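Local coordinates for D-alanine--D-alanine ligase (Acinetobacter baumannii ACICU, PDB 5D8D), which catalyses the ATP-dependent joining of two D-alanines into D-alanyl-D-alanine, a building block of the peptidoglycan cell wall, at the interface of chains A and B. Residues are numbered along the deposited sequence; one frame, centred on the assembly and turned at random. Chains: chain A/B, D-alanine--D-alanine ligase.

The interface of chains A and B. Residues chain A 53, 81-82; chain B 47, 52, 75, 78.
A:Trp81, the last residue of helix 74-81, inserts its indole among B:Pro47, B:Val52, B:Ile75 and B:Val78 in this apolar patch of the two-fold interface between two subunits of the ATP-grasp ligase. Because the whole interface is symmetric, the same arrangement recurs with the chains exchanged. The pairing of subunits agrees with the dimers familiar in this family, although the structure alone does not prove its role in solution.

One face of the indole is covered by B:Ile75, whose CD1 lies in a CH-pi contact 3.8 Å from the centroid of the six-membered ring of A:Trp81, offset toward the rim. The two side chains run alongside each other in the same direction. At the pyrrole end, CG1 of B:Val78 approaches CG of A:Trp81 to 3.7 Å, its side chain roughly perpendicular to that of the tryptophan.

Two other contacts reach the indole at its edge, in plane. B:Val52 CG1 sits 3.3 Å from the indole nitrogen NE1 of A:Trp81, and B:Pro47 CG lies 3.8 Å from CZ2 of A:Trp81. With CG of A:Trp81 anti to the backbone N (chi1 -168°), the ring extends across the interface toward these residues.

The branches of B:Val52 divide the work: while CG1 meets the tryptophan, CG2 packs methyl to methyl against A:Thr53 CG2 at 3.6 Å. A:Leu82 adds a looser contact, its CD1 4.1 Å from B:Val52 CG1.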
ATOM      1  N   THR A  53      17.746  -9.144   8.932  1.00 41.79           N
ATOM      2  CA  THR A  53      18.383  -8.391  10.041  1.00 43.67           C
ATOM      3  C   THR A  53      19.837  -8.062   9.817  1.00 39.53           C
ATOM      4  O   THR A  53      20.332  -7.092  10.352  1.00 39.01           O
ATOM      5  CB  THR A  53      18.251  -9.111  11.401  1.00 43.61           C
ATOM      6  OG1 THR A  53      18.869 -10.412  11.350  1.00 49.89           O
ATOM      7  CG2 THR A  53      16.762  -9.216  11.758  1.00 42.45           C
ATOM      8  N   TRP A  81      12.436   0.235   8.751  1.00 37.93           N
ATOM      9  CA  TRP A  81      12.594  -0.171  10.146  1.00 39.63           C
ATOM     10  C   TRP A  81      14.046  -0.100  10.613  1.00 42.88           C
ATOM     11  O   TRP A  81      14.342   0.465  11.654  1.00 43.13           O
ATOM     12  CB  TRP A  81      12.055  -1.599  10.328  1.00 42.98           C
ATOM     13  CG  TRP A  81      11.908  -1.983  11.720  1.00 49.31           C
ATOM     14  CD1 TRP A  81      12.731  -2.800  12.422  1.00 54.82           C
ATOM     15  CD2 TRP A  81      10.892  -1.553  12.635  1.00 52.50           C
ATOM     16  NE1 TRP A  81      12.292  -2.930  13.713  1.00 53.72           N
ATOM     17  CE2 TRP A  81      11.173  -2.158  13.879  1.00 58.25           C
ATOM     18  CE3 TRP A  81       9.794  -0.698  12.535  1.00 53.77           C
ATOM     19  CZ2 TRP A  81      10.377  -1.940  15.022  1.00 55.72           C
ATOM     20  CZ3 TRP A  81       9.024  -0.469  13.661  1.00 56.39           C
ATOM     21  CH2 TRP A  81       9.310  -1.100  14.885  1.00 58.97           C
ATOM     22  N   LEU A  82      14.962  -0.632   9.802  1.00 46.30           N
ATOM     23  CA  LEU A  82      16.427  -0.534  10.053  1.00 40.78           C
ATOM     24  C   LEU A  82      17.077   0.871   9.775  1.00 40.81           C
ATOM     25  O   LEU A  82      18.240   1.085  10.031  1.00 41.52           O
ATOM     26  CB  LEU A  82      17.097  -1.605   9.191  1.00 41.31           C
ATOM     27  CG  LEU A  82      17.262  -3.039   9.690  1.00 42.06           C
ATOM     28  CD1 LEU A  82      16.673  -3.381  11.034  1.00 41.33           C
ATOM     29  CD2 LEU A  82      16.735  -3.996   8.675  1.00 48.51           C
TER
ATOM     30  N   PRO B  47      10.384  -2.184  20.866  1.00 46.39           N
ATOM     31  CA  PRO B  47      11.555  -1.951  20.026  1.00 46.04           C
ATOM     32  C   PRO B  47      12.605  -0.978  20.549  1.00 45.35           C
ATOM     33  O   PRO B  47      13.727  -1.015  20.086  1.00 49.98           O
ATOM     34  CB  PRO B  47      10.941  -1.395  18.740  1.00 46.91           C
ATOM     35  CG  PRO B  47       9.585  -1.970  18.691  1.00 44.33           C
ATOM     36  CD  PRO B  47       9.138  -1.948  20.115  1.00 46.14           C
ATOM     37  N   VAL B  52      15.749  -6.193  16.922  1.00 44.90           N
ATOM     38  CA  VAL B  52      15.028  -6.969  15.884  1.00 44.13           C
ATOM     39  C   VAL B  52      15.344  -8.463  15.816  1.00 41.37           C
ATOM     40  O   VAL B  52      14.467  -9.258  15.520  1.00 41.67           O
ATOM     41  CB  VAL B  52      15.310  -6.490  14.436  1.00 48.99           C
ATOM     42  CG1 VAL B  52      14.646  -5.171  14.178  1.00 55.58           C
ATOM     43  CG2 VAL B  52      16.813  -6.434  14.114  1.00 51.22           C
ATOM     44  N   ILE B  75       6.864  -2.577  10.434  1.00 44.84           N
ATOM     45  CA  ILE B  75       6.993  -3.758  11.273  1.00 42.16           C
ATOM     46  C   ILE B  75       6.360  -4.956  10.599  1.00 41.17           C
ATOM     47  O   ILE B  75       6.867  -6.072  10.741  1.00 37.49           O
ATOM     48  CB  ILE B  75       6.409  -3.555  12.692  1.00 47.28           C
ATOM     49  CG1 ILE B  75       6.923  -4.638  13.652  1.00 48.25           C
ATOM     50  CG2 ILE B  75       4.871  -3.536  12.705  1.00 46.09           C
ATOM     51  CD1 ILE B  75       8.426  -4.678  13.834  1.00 46.33           C
ATOM     52  N   VAL B  78       8.854  -6.419   8.278  1.00 35.51           N
ATOM     53  CA  VAL B  78       9.917  -7.194   8.909  1.00 39.95           C
ATOM     54  C   VAL B  78       9.421  -8.565   9.334  1.00 38.08           C
ATOM     55  O   VAL B  78      10.121  -9.553   9.143  1.00 41.20           O
ATOM     56  CB  VAL B  78      10.722  -6.466  10.023  1.00 42.73           C
ATOM     57  CG1 VAL B  78      10.473  -4.978  10.065  1.00 38.72           C
ATOM     58  CG2 VAL B  78      10.555  -7.129  11.375  1.00 47.78           C
TER